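Long-range contact in cellulase (Bacillus sp. BG-CS10, PDB 5E09), which hydrolyses internal beta-1,4-glucosidic bonds of cellulose as a family 5 glycoside hydrolase that carries a family 46 carbohydrate-binding module: residues P40-D52 with R83-L96. Numbering follows the deposited sequence.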
loop_
_atom_site.group_PDB
_atom_site.type_symbol
_atom_site.label_atom_id
_atom_site.label_comp_id
_atom_site.label_asym_id
_atom_site.label_seq_id
_atom_site.Cartn_x
_atom_site.Cartn_y
_atom_site.Cartn_z
ATOM N N PRO A 40 -15.139 10.891 -6.446
ATOM C CA PRO A 40 -16.216 11.259 -7.370
ATOM C C PRO A 40 -16.851 10.026 -8.000
ATOM O O PRO A 40 -16.262 8.945 -7.921
ATOM C CB PRO A 40 -15.500 12.100 -8.428
ATOM C CG PRO A 40 -14.085 11.590 -8.404
ATOM C CD PRO A 40 -13.808 11.258 -6.963
ATOM N N ARG A 41 -18.022 10.177 -8.616
ATOM C CA ARG A 41 -18.616 9.066 -9.345
ATOM C C ARG A 41 -17.700 8.678 -10.495
ATOM O O ARG A 41 -16.951 9.508 -11.012
ATOM C CB ARG A 41 -20.021 9.414 -9.845
ATOM C CG ARG A 41 -21.058 9.354 -8.731
ATOM C CD ARG A 41 -22.499 9.400 -9.220
ATOM N NE ARG A 41 -23.425 9.316 -8.091
ATOM C CZ ARG A 41 -24.741 9.168 -8.201
ATOM N NH1 ARG A 41 -25.305 9.081 -9.399
ATOM N NH2 ARG A 41 -25.495 9.102 -7.111
ATOM N N VAL A 42 -17.740 7.407 -10.873
ATOM C CA VAL A 42 -16.815 6.891 -11.870
ATOM C C VAL A 42 -17.107 7.497 -13.236
ATOM O O VAL A 42 -18.264 7.591 -13.649
ATOM C CB VAL A 42 -16.887 5.354 -11.955
ATOM C CG1 VAL A 42 -15.875 4.818 -12.961
ATOM C CG2 VAL A 42 -16.661 4.741 -10.579
ATOM N N THR A 43 -16.056 7.928 -13.925
ATOM C CA THR A 43 -16.200 8.460 -15.271
ATOM C C THR A 43 -15.616 7.487 -16.285
ATOM O O THR A 43 -14.772 6.656 -15.943
ATOM C CB THR A 43 -15.513 9.837 -15.419
ATOM O OG1 THR A 43 -14.089 9.686 -15.324
ATOM C CG2 THR A 43 -16.008 10.802 -14.343
ATOM N N ARG A 44 -16.076 7.581 -17.528
ATOM C CA ARG A 44 -15.506 6.801 -18.620
ATOM C C ARG A 44 -14.007 7.073 -18.753
ATOM O O ARG A 44 -13.212 6.180 -19.077
ATOM C CB ARG A 44 -16.221 7.133 -19.932
ATOM C CG ARG A 44 -15.770 6.326 -21.133
ATOM C CD ARG A 44 -16.167 4.870 -20.987
ATOM N NE ARG A 44 -16.065 4.145 -22.249
ATOM C CZ ARG A 44 -14.960 3.536 -22.667
ATOM N NH1 ARG A 44 -13.863 3.572 -21.921
ATOM N NH2 ARG A 44 -14.950 2.896 -23.829
ATOM N N GLU A 45 -13.628 8.318 -18.493
ATOM C CA GLU A 45 -12.247 8.745 -18.658
ATOM C C GLU A 45 -11.345 8.148 -17.588
ATOM O O GLU A 45 -10.158 7.941 -17.830
ATOM C CB GLU A 45 -12.159 10.278 -18.643
ATOM C CG GLU A 45 -12.854 10.970 -19.805
ATOM C CD GLU A 45 -14.343 11.198 -19.573
ATOM O OE1 GLU A 45 -14.872 10.768 -18.521
ATOM O OE2 GLU A 45 -14.992 11.800 -20.457
ATOM N N LEU A 46 -11.904 7.871 -16.412
ATOM C CA LEU A 46 -11.149 7.191 -15.360
ATOM C C LEU A 46 -10.708 5.808 -15.828
ATOM O O LEU A 46 -9.518 5.461 -15.785
ATOM C CB LEU A 46 -11.985 7.073 -14.087
ATOM C CG LEU A 46 -11.243 6.492 -12.883
ATOM C CD1 LEU A 46 -10.013 7.321 -12.601
ATOM C CD2 LEU A 46 -12.138 6.441 -11.656
ATOM N N ILE A 47 -11.681 5.028 -16.285
ATOM C CA ILE A 47 -11.435 3.689 -16.802
ATOM C C ILE A 47 -10.463 3.716 -17.976
ATOM O O ILE A 47 -9.484 2.944 -18.021
ATOM C CB ILE A 47 -12.753 3.020 -17.242
ATOM C CG1 ILE A 47 -13.806 3.142 -16.141
ATOM C CG2 ILE A 47 -12.525 1.565 -17.614
ATOM C CD1 ILE A 47 -13.398 2.521 -14.815
ATOM N N LYS A 48 -10.728 4.611 -18.925
ATOM C CA LYS A 48 -9.868 4.722 -20.097
ATOM C C LYS A 48 -8.443 5.085 -19.691
ATOM O O LYS A 48 -7.482 4.598 -20.280
ATOM C CB LYS A 48 -10.417 5.753 -21.087
ATOM C CG LYS A 48 -9.410 6.167 -22.154
ATOM C CD LYS A 48 -10.061 6.816 -23.359
ATOM C CE LYS A 48 -9.005 7.410 -24.274
ATOM N NZ LYS A 48 -7.967 8.171 -23.513
ATOM N N THR A 49 -8.308 5.932 -18.677
ATOM C CA THR A 49 -6.992 6.330 -18.195
ATOM C C THR A 49 -6.255 5.125 -17.624
ATOM O O THR A 49 -5.084 4.895 -17.932
ATOM C CB THR A 49 -7.079 7.416 -17.115
ATOM O OG1 THR A 49 -7.818 8.541 -17.612
ATOM C CG2 THR A 49 -5.682 7.855 -16.699
ATOM N N ILE A 50 -6.952 4.355 -16.793
ATOM C CA ILE A 50 -6.360 3.153 -16.214
ATOM C C ILE A 50 -5.872 2.193 -17.302
ATOM O O ILE A 50 -4.794 1.600 -17.181
ATOM C CB ILE A 50 -7.360 2.433 -15.286
ATOM C CG1 ILE A 50 -7.609 3.286 -14.036
ATOM C CG2 ILE A 50 -6.858 1.047 -14.908
ATOM C CD1 ILE A 50 -6.342 3.702 -13.312
ATOM N N ALA A 51 -6.650 2.050 -18.373
ATOM C CA ALA A 51 -6.202 1.213 -19.488
ATOM C C ALA A 51 -4.983 1.821 -20.190
ATOM O O ALA A 51 -4.007 1.123 -20.467
ATOM C CB ALA A 51 -7.329 0.996 -20.476
ATOM N N ASP A 52 -5.041 3.122 -20.465
ATOM C CA ASP A 52 -3.956 3.833 -21.152
ATOM C C ASP A 52 -2.627 3.732 -20.411
ATOM O O ASP A 52 -1.567 3.674 -21.035
ATOM C CB ASP A 52 -4.306 5.316 -21.340
ATOM C CG ASP A 52 -3.256 6.076 -22.134
ATOM O OD1 ASP A 52 -2.257 5.454 -22.561
ATOM O OD2 ASP A 52 -3.430 7.303 -22.324
ATOM N N ARG A 83 -25.330 1.398 -12.177
ATOM C CA ARG A 83 -24.071 2.142 -12.234
ATOM C C ARG A 83 -22.875 1.190 -12.189
ATOM O O ARG A 83 -21.955 1.289 -13.017
ATOM C CB ARG A 83 -23.986 3.165 -11.102
ATOM C CG ARG A 83 -25.052 4.242 -11.183
ATOM C CD ARG A 83 -24.686 5.485 -10.383
ATOM N NE ARG A 83 -24.533 5.204 -8.962
ATOM C CZ ARG A 83 -25.512 5.292 -8.067
ATOM N NH1 ARG A 83 -26.732 5.653 -8.441
ATOM N NH2 ARG A 83 -25.269 5.018 -6.792
ATOM N N VAL A 84 -22.903 0.259 -11.237
ATOM C CA VAL A 84 -21.881 -0.782 -11.151
ATOM C C VAL A 84 -21.717 -1.530 -12.483
ATOM O O VAL A 84 -20.593 -1.700 -12.992
ATOM C CB VAL A 84 -22.213 -1.796 -10.028
ATOM C CG1 VAL A 84 -21.281 -3.000 -10.083
ATOM C CG2 VAL A 84 -22.137 -1.124 -8.665
ATOM N N GLU A 85 -22.843 -1.955 -13.055
ATOM C CA GLU A 85 -22.817 -2.680 -14.322
ATOM C C GLU A 85 -22.253 -1.821 -15.445
ATOM O O GLU A 85 -21.519 -2.312 -16.302
ATOM C CB GLU A 85 -24.213 -3.172 -14.708
ATOM C CG GLU A 85 -24.246 -3.847 -16.074
ATOM C CD GLU A 85 -25.596 -4.454 -16.411
ATOM O OE1 GLU A 85 -26.596 -4.105 -15.744
ATOM O OE2 GLU A 85 -25.652 -5.289 -17.343
ATOM N N GLN A 86 -22.600 -0.538 -15.442
ATOM C CA GLN A 86 -22.102 0.370 -16.464
ATOM C C GLN A 86 -20.586 0.478 -16.382
ATOM O O GLN A 86 -19.896 0.421 -17.401
ATOM C CB GLN A 86 -22.740 1.753 -16.331
ATOM C CG GLN A 86 -22.114 2.783 -17.258
ATOM C CD GLN A 86 -23.140 3.568 -18.047
ATOM O OE1 GLN A 86 -24.159 3.998 -17.510
ATOM N NE2 GLN A 86 -22.878 3.747 -19.338
ATOM N N VAL A 87 -20.064 0.622 -15.168
ATOM C CA VAL A 87 -18.617 0.724 -15.011
ATOM C C VAL A 87 -17.950 -0.551 -15.521
ATOM O O VAL A 87 -16.950 -0.499 -16.265
ATOM C CB VAL A 87 -18.222 0.979 -13.560
ATOM C CG1 VAL A 87 -16.712 0.867 -13.397
ATOM C CG2 VAL A 87 -18.713 2.345 -13.125
ATOM N N ILE A 88 -18.530 -1.691 -15.150
ATOM C CA ILE A 88 -18.027 -2.979 -15.627
ATOM C C ILE A 88 -18.024 -3.061 -17.162
ATOM O O ILE A 88 -17.079 -3.581 -17.770
ATOM C CB ILE A 88 -18.856 -4.141 -15.037
ATOM C CG1 ILE A 88 -18.609 -4.238 -13.531
ATOM C CG2 ILE A 88 -18.512 -5.457 -15.724
ATOM C CD1 ILE A 88 -19.401 -5.323 -12.839
ATOM N N ASP A 89 -19.074 -2.534 -17.785
ATOM C CA ASP A 89 -19.177 -2.531 -19.242
ATOM C C ASP A 89 -18.086 -1.669 -19.852
ATOM O O ASP A 89 -17.443 -2.076 -20.814
ATOM C CB ASP A 89 -20.554 -2.039 -19.698
ATOM C CG ASP A 89 -21.653 -3.040 -19.405
ATOM O OD1 ASP A 89 -21.333 -4.229 -19.184
ATOM O OD2 ASP A 89 -22.838 -2.642 -19.402
ATOM N N TRP A 90 -17.887 -0.480 -19.288
ATOM C CA TRP A 90 -16.827 0.421 -19.728
ATOM C C TRP A 90 -15.467 -0.262 -19.698
ATOM O O TRP A 90 -14.683 -0.162 -20.647
ATOM C CB TRP A 90 -16.783 1.668 -18.847
ATOM C CG TRP A 90 -17.899 2.628 -19.082
ATOM C CD1 TRP A 90 -18.729 2.680 -20.163
ATOM C CD2 TRP A 90 -18.306 3.690 -18.212
ATOM N NE1 TRP A 90 -19.626 3.712 -20.021
ATOM C CE2 TRP A 90 -19.388 4.346 -18.829
ATOM C CE3 TRP A 90 -17.855 4.151 -16.973
ATOM C CZ2 TRP A 90 -20.031 5.434 -18.248
ATOM C CZ3 TRP A 90 -18.496 5.231 -16.394
ATOM C CH2 TRP A 90 -19.573 5.862 -17.033
ATOM N N ALA A 91 -15.200 -0.957 -18.597
ATOM C CA ALA A 91 -13.920 -1.626 -18.417
ATOM C C ALA A 91 -13.756 -2.794 -19.388
ATOM O O ALA A 91 -12.665 -3.028 -19.902
ATOM C CB ALA A 91 -13.771 -2.094 -16.977
ATOM N N LEU A 92 -14.837 -3.524 -19.645
ATOM C CA LEU A 92 -14.786 -4.598 -20.636
ATOM C C LEU A 92 -14.534 -4.030 -22.038
ATOM O O LEU A 92 -13.791 -4.617 -22.822
ATOM C CB LEU A 92 -16.073 -5.430 -20.604
ATOM C CG LEU A 92 -16.241 -6.307 -19.355
ATOM C CD1 LEU A 92 -17.627 -6.931 -19.287
ATOM C CD2 LEU A 92 -15.159 -7.382 -19.293
ATOM N N GLU A 93 -15.136 -2.877 -22.332
ATOM C CA GLU A 93 -14.930 -2.178 -23.603
ATOM C C GLU A 93 -13.473 -1.789 -23.826
ATOM O O GLU A 93 -12.989 -1.806 -24.956
ATOM C CB GLU A 93 -15.794 -0.919 -23.670
ATOM C CG GLU A 93 -17.284 -1.168 -23.778
ATOM C CD GLU A 93 -18.086 0.111 -23.613
ATOM O OE1 GLU A 93 -17.555 1.189 -23.963
ATOM O OE2 GLU A 93 -19.236 0.043 -23.123
ATOM N N GLU A 94 -12.780 -1.423 -22.749
ATOM C CA GLU A 94 -11.361 -1.086 -22.825
ATOM C C GLU A 94 -10.490 -2.333 -22.890
ATOM O O GLU A 94 -9.264 -2.242 -22.791
ATOM C CB GLU A 94 -10.943 -0.232 -21.628
ATOM C CG GLU A 94 -11.621 1.122 -21.567
ATOM C CD GLU A 94 -11.195 2.035 -22.704
ATOM O OE1 GLU A 94 -10.094 1.826 -23.259
ATOM O OE2 GLU A 94 -11.963 2.961 -23.046
ATOM N N ASP A 95 -11.140 -3.487 -23.046
ATOM C CA ASP A 95 -10.480 -4.794 -23.112
ATOM C C ASP A 95 -9.776 -5.152 -21.796
ATOM O O ASP A 95 -8.829 -5.938 -21.777
ATOM C CB ASP A 95 -9.484 -4.841 -24.280
ATOM C CG ASP A 95 -10.172 -4.874 -25.635
ATOM O OD1 ASP A 95 -11.395 -5.145 -25.675
ATOM O OD2 ASP A 95 -9.494 -4.625 -26.657
ATOM N N LEU A 96 -10.247 -4.576 -20.696
ATOM C CA LEU A 96 -9.729 -4.926 -19.379
ATOM C C LEU A 96 -10.380 -6.200 -18.852
ATOM O O LEU A 96 -11.525 -6.498 -19.186
ATOM C CB LEU A 96 -9.961 -3.786 -18.382
ATOM C CG LEU A 96 -9.278 -2.445 -18.645
ATOM C CD1 LEU A 96 -9.813 -1.385 -17.683
ATOM C CD2 LEU A 96 -7.780 -2.597 -18.504
#
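Arg44 lies over one face of the Trp90 indole: its CD sits 3.5 Å from the centroid of the five-membered ring, 13° off the ring normal, a CH-pi contact. The aliphatic CG of Gln86 covers the other face, one helical turn back, while the six-membered ring reaches its edge toward Val42 O, with CZ3 3.6 Å from that oxygen. Arg44 gets onto the ring because CG stands anti to the backbone N and the chain then bends at chi2. Beyond the indole its guanidinium meets two consecutive carboxylates in a salt-bridge network. NH2 reaches Glu93 OE1 at 3.1 Å, a weak, poorly directed hydrogen bond, and Glu94 OE2 comes to the guanidinium edge on the NH1 side, its exact place doubtful.

Under the charged groups, Ile47 points its CG2 branch at the backbone of Ala91, 3.6 Å from CA, and sends CD1 to Val87 CG1. Val42 crosses Val87 at about a right angle, CB against CG2 at 3.7 Å. At the far end Ala51 CB touches both Glu94 CB and Leu96 CD2. Leu96 N closes the Schellman motif on Ala91 O, with Asp95 as the C-prime residue, and so ends helix 78-93.

At the opposite end the guanidinium groups of Arg41 and Arg83 stack, centres 4.0 Å apart and planes at 23°. Salt bridges from Arg41 to Asp33 and from Arg83 to Glu34 probably offset the two like charges.

Helix 44-52 and the 83-93 part of the second helix approach to 9.4 Å between axes, at 34°. Val87, Ala91 and Leu96 also touch strand 57-60, and Leu46 and Ile50 touch strand 20-23, so the contact joins neighbouring outer helices of the eight-stranded TIM barrel, the catalytic fold of family 5 glycoside hydrolases.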